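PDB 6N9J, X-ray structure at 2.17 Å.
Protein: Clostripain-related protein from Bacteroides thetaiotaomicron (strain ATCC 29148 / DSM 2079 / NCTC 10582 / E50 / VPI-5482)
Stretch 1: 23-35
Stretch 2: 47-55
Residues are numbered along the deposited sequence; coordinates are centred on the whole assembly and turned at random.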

# COMPACT_ATOMS: atom_id res chain seq x y z
N LEU A 23 -1.15 -13.43 8.65
CA LEU A 23 -1.92 -13.34 7.42
C LEU A 23 -1.74 -14.56 6.53
O LEU A 23 -2.31 -14.62 5.43
CB LEU A 23 -1.53 -12.08 6.64
CG LEU A 23 -1.88 -10.77 7.36
CD1 LEU A 23 -1.43 -9.58 6.56
CD2 LEU A 23 -3.38 -10.71 7.64
N SER A 24 -0.97 -15.54 6.99
CA SER A 24 -0.60 -16.68 6.15
C SER A 24 -1.81 -17.38 5.55
O SER A 24 -1.73 -17.94 4.46
CB SER A 24 0.22 -17.69 6.95
OG SER A 24 -0.54 -18.17 8.04
N ARG A 25 -2.94 -17.33 6.27
CA ARG A 25 -4.17 -18.00 5.86
C ARG A 25 -4.86 -17.35 4.65
O ARG A 25 -5.79 -17.93 4.08
CB ARG A 25 -5.16 -18.05 7.03
CG ARG A 25 -5.94 -16.76 7.23
CD ARG A 25 -7.04 -16.92 8.28
NE ARG A 25 -6.51 -16.85 9.64
CZ ARG A 25 -7.22 -17.09 10.74
NH1 ARG A 25 -8.50 -17.45 10.65
NH2 ARG A 25 -6.65 -16.99 11.93
N PHE A 26 -4.44 -16.15 4.25
CA PHE A 26 -5.06 -15.48 3.11
C PHE A 26 -4.27 -15.66 1.81
O PHE A 26 -4.83 -15.54 0.72
CB PHE A 26 -5.22 -13.98 3.37
CG PHE A 26 -6.09 -13.65 4.55
CD1 PHE A 26 -7.46 -13.88 4.50
CD2 PHE A 26 -5.54 -13.08 5.70
CE1 PHE A 26 -8.27 -13.57 5.59
CE2 PHE A 26 -6.34 -12.78 6.78
CZ PHE A 26 -7.71 -13.02 6.72
N ALA A 27 -2.98 -15.96 1.92
CA ALA A 27 -2.06 -15.94 0.78
C ALA A 27 -2.48 -16.87 -0.37
O ALA A 27 -2.66 -16.41 -1.49
CB ALA A 27 -0.66 -16.29 1.24
N SER A 28 -2.65 -18.16 -0.09
CA SER A 28 -2.97 -19.15 -1.13
C SER A 28 -4.26 -18.81 -1.88
O SER A 28 -4.36 -19.02 -3.09
CB SER A 28 -3.09 -20.55 -0.53
OG SER A 28 -1.80 -21.06 -0.22
N GLU A 29 -5.24 -18.29 -1.14
CA GLU A 29 -6.51 -17.86 -1.70
C GLU A 29 -6.32 -16.74 -2.74
O GLU A 29 -6.91 -16.78 -3.82
CB GLU A 29 -7.46 -17.39 -0.58
N ASP A 30 -5.51 -15.74 -2.39
CA ASP A 30 -5.18 -14.67 -3.32
C ASP A 30 -4.44 -15.24 -4.54
O ASP A 30 -4.64 -14.80 -5.68
CB ASP A 30 -4.34 -13.58 -2.65
CG ASP A 30 -5.17 -12.63 -1.77
OD1 ASP A 30 -6.40 -12.49 -1.99
OD2 ASP A 30 -4.59 -12.00 -0.87
N LEU A 31 -3.58 -16.24 -4.30
CA LEU A 31 -2.90 -16.92 -5.40
C LEU A 31 -3.92 -17.60 -6.33
O LEU A 31 -3.83 -17.46 -7.55
CB LEU A 31 -1.89 -17.95 -4.89
CG LEU A 31 -1.25 -18.81 -5.99
CD1 LEU A 31 -0.56 -17.94 -7.05
CD2 LEU A 31 -0.27 -19.82 -5.39
N ASN A 32 -4.89 -18.30 -5.76
CA ASN A 32 -5.96 -18.87 -6.56
C ASN A 32 -6.75 -17.81 -7.34
O ASN A 32 -7.18 -18.06 -8.46
CB ASN A 32 -6.91 -19.68 -5.68
CG ASN A 32 -6.28 -20.95 -5.16
OD1 ASN A 32 -5.30 -21.44 -5.72
ND2 ASN A 32 -6.83 -21.49 -4.08
N GLU A 33 -6.95 -16.64 -6.74
CA GLU A 33 -7.62 -15.53 -7.43
C GLU A 33 -6.78 -15.04 -8.58
O GLU A 33 -7.30 -14.75 -9.65
CB GLU A 33 -7.90 -14.36 -6.47
CG GLU A 33 -8.87 -14.66 -5.33
CD GLU A 33 -9.07 -13.48 -4.39
OE1 GLU A 33 -8.40 -12.44 -4.56
OE2 GLU A 33 -9.90 -13.61 -3.47
N MET A 34 -5.47 -14.94 -8.36
CA MET A 34 -4.54 -14.48 -9.38
C MET A 34 -4.60 -15.39 -10.59
O MET A 34 -4.58 -14.92 -11.72
CB MET A 34 -3.09 -14.41 -8.86
CG MET A 34 -2.82 -13.36 -7.80
SD MET A 34 -1.12 -13.34 -7.18
CE MET A 34 -1.41 -12.88 -5.48
N ILE A 35 -4.68 -16.69 -10.34
CA ILE A 35 -4.70 -17.70 -11.39
C ILE A 35 -5.97 -17.58 -12.24
O ILE A 35 -5.92 -17.71 -13.46
CB ILE A 35 -4.57 -19.12 -10.80
CG1 ILE A 35 -3.17 -19.31 -10.20
CG2 ILE A 35 -4.88 -20.19 -11.85
CD1 ILE A 35 -2.90 -20.71 -9.65
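Stretch 2 47-55: NLLVYMDKG

Stretch 2 lies along stretch 1 as a β-strand packed against an α-helix. Residues 47-53 are extended, with phi between about -134° and -96° and psi between 106° and 145°; Lys 54 (-108°/1°) and Gly 55 leave the strand. The strand runs nearly antiparallel to the helix: the N-to-C directions make an angle of 154°, with a signed crossing angle of -154°, and the axes approach to 9.7 Å. The register therefore descends on one side as it climbs on the other, Met 34 lying nearest Leu 48, Leu 31 nearest Val 50, and Ser 24 nearest Lys 54. The CA atoms of Met 34 and Leu 48 are 8.8 Å apart and those of Leu 31 and Val 50 are 8.4 Å apart, a spacing that leaves room for side chains between the backbones. At the other end the gap narrows, to 5.4 Å between the CA atoms of Ser 24 and Lys 54.

The apolar contacts follow from the two periodicities. Side chains alternate along a strand, so Leu 48, Val 50 and Met 52 direct their CA-to-CB bonds toward the helix, while Leu 49 and Tyr 51 are out of its reach. On the helix, Ala 27, Leu 31 and Met 34 are spaced four and three residues apart, close to one turn each, and all three point toward the strand. Met 34 meets two strand residues: its SD lies 3.8 Å from Val 50 CG2, and its CB lies 4.3 Å from Leu 48 CD2. A long, unbranched methionine suits this position because it can span the space between the backbones. Met 52 does the same from the strand, its CE 3.7 Å from Leu 31 CD2 and its SD 3.8 Å from Ala 27 CB; chi2 and chi3, both p, fold the chain over the helix. The small methyl of Ala 27 fits where the backbones draw together, and it also touches the aliphatic part of Lys 54, CB to CG at 3.8 Å.

The polar contacts gather around Lys 54, beyond the end of the strand. Its CA-to-CB bond points sideways, but the chain then bends nearer the helix, and its covered area of 76 Å² is the largest in the contact. Lys 54 NZ donates a hydrogen bond to Ser 28 OG at 2.9 Å, while Lys 54 CE packs 3.8 Å from Ser 24 O. Lysine suits this exposed edge, since its methylenes can lie on the helix while its charged amino group stays among polar atoms.

A water joins the same cluster. It donates to Ser 24 O at 2.7 Å, accepts from Ser 28 N at 3.0 Å, and accepts a weak hydrogen bond from Lys 54 NZ at 3.2 Å. It thus bridges a carbonyl and an amide one helical turn apart. Beyond Lys 54, Gly 55 has backbone angles (132°/-47°) at which a CB would jam against the preceding carbonyl oxygen, and Gly 55 N donates to Asp 53 OD1 at 3.1 Å, bracing the turn.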

# COMPACT_ATOMS: atom_id res chain seq x y z
N ASN A 47 3.98 -10.55 -17.95
CA ASN A 47 4.53 -11.48 -16.97
C ASN A 47 4.04 -11.21 -15.54
O ASN A 47 4.39 -10.21 -14.93
CB ASN A 47 6.06 -11.44 -17.00
CG ASN A 47 6.62 -11.46 -18.41
OD1 ASN A 47 6.55 -12.47 -19.11
ND2 ASN A 47 7.19 -10.35 -18.83
N LEU A 48 3.21 -12.11 -15.02
CA LEU A 48 2.80 -12.05 -13.63
C LEU A 48 3.67 -12.97 -12.78
O LEU A 48 3.55 -14.19 -12.87
CB LEU A 48 1.32 -12.42 -13.48
CG LEU A 48 0.76 -12.34 -12.05
CD1 LEU A 48 0.88 -10.92 -11.49
CD2 LEU A 48 -0.69 -12.82 -12.06
N LEU A 49 4.56 -12.38 -11.98
CA LEU A 49 5.46 -13.12 -11.11
C LEU A 49 4.95 -13.05 -9.66
O LEU A 49 4.38 -12.05 -9.25
CB LEU A 49 6.88 -12.57 -11.20
CG LEU A 49 7.76 -13.04 -12.40
CD1 LEU A 49 7.05 -13.04 -13.73
CD2 LEU A 49 9.02 -12.21 -12.51
N VAL A 50 5.13 -14.12 -8.91
CA VAL A 50 4.70 -14.14 -7.52
C VAL A 50 5.80 -14.72 -6.65
O VAL A 50 6.23 -15.87 -6.86
CB VAL A 50 3.40 -14.97 -7.32
CG1 VAL A 50 2.90 -14.85 -5.88
CG2 VAL A 50 2.31 -14.55 -8.29
N TYR A 51 6.28 -13.91 -5.71
CA TYR A 51 7.15 -14.39 -4.64
C TYR A 51 6.30 -14.68 -3.41
O TYR A 51 5.67 -13.78 -2.86
CB TYR A 51 8.24 -13.38 -4.29
CG TYR A 51 8.99 -13.77 -3.03
CD1 TYR A 51 10.00 -14.72 -3.07
CD2 TYR A 51 8.66 -13.20 -1.79
CE1 TYR A 51 10.68 -15.10 -1.92
CE2 TYR A 51 9.33 -13.57 -0.64
CZ TYR A 51 10.34 -14.51 -0.71
OH TYR A 51 11.01 -14.88 0.45
N MET A 52 6.28 -15.93 -2.99
CA MET A 52 5.33 -16.37 -1.98
C MET A 52 6.03 -16.95 -0.75
O MET A 52 6.68 -17.99 -0.84
CB MET A 52 4.38 -17.41 -2.59
CG MET A 52 3.66 -18.29 -1.58
SD MET A 52 2.11 -17.59 -1.04
CE MET A 52 0.99 -18.15 -2.30
N ASP A 53 5.91 -16.26 0.39
CA ASP A 53 6.49 -16.78 1.63
C ASP A 53 5.40 -16.90 2.69
O ASP A 53 4.94 -15.90 3.23
CB ASP A 53 7.63 -15.88 2.13
CG ASP A 53 8.28 -16.42 3.40
OD1 ASP A 53 8.03 -17.59 3.77
OD2 ASP A 53 9.08 -15.69 4.04
N LYS A 54 5.00 -18.14 2.96
CA LYS A 54 3.99 -18.45 3.97
C LYS A 54 4.60 -19.09 5.21
O LYS A 54 3.89 -19.47 6.13
CB LYS A 54 2.92 -19.38 3.40
CG LYS A 54 2.00 -18.77 2.36
CD LYS A 54 1.10 -19.85 1.76
CE LYS A 54 0.43 -20.68 2.85
NZ LYS A 54 -0.49 -21.71 2.30
N GLY A 55 5.92 -19.26 5.21
CA GLY A 55 6.59 -19.82 6.37
C GLY A 55 7.59 -20.92 6.05
O GLY A 55 8.70 -20.91 6.57
O HOH W 1 -2.88 -19.55 2.59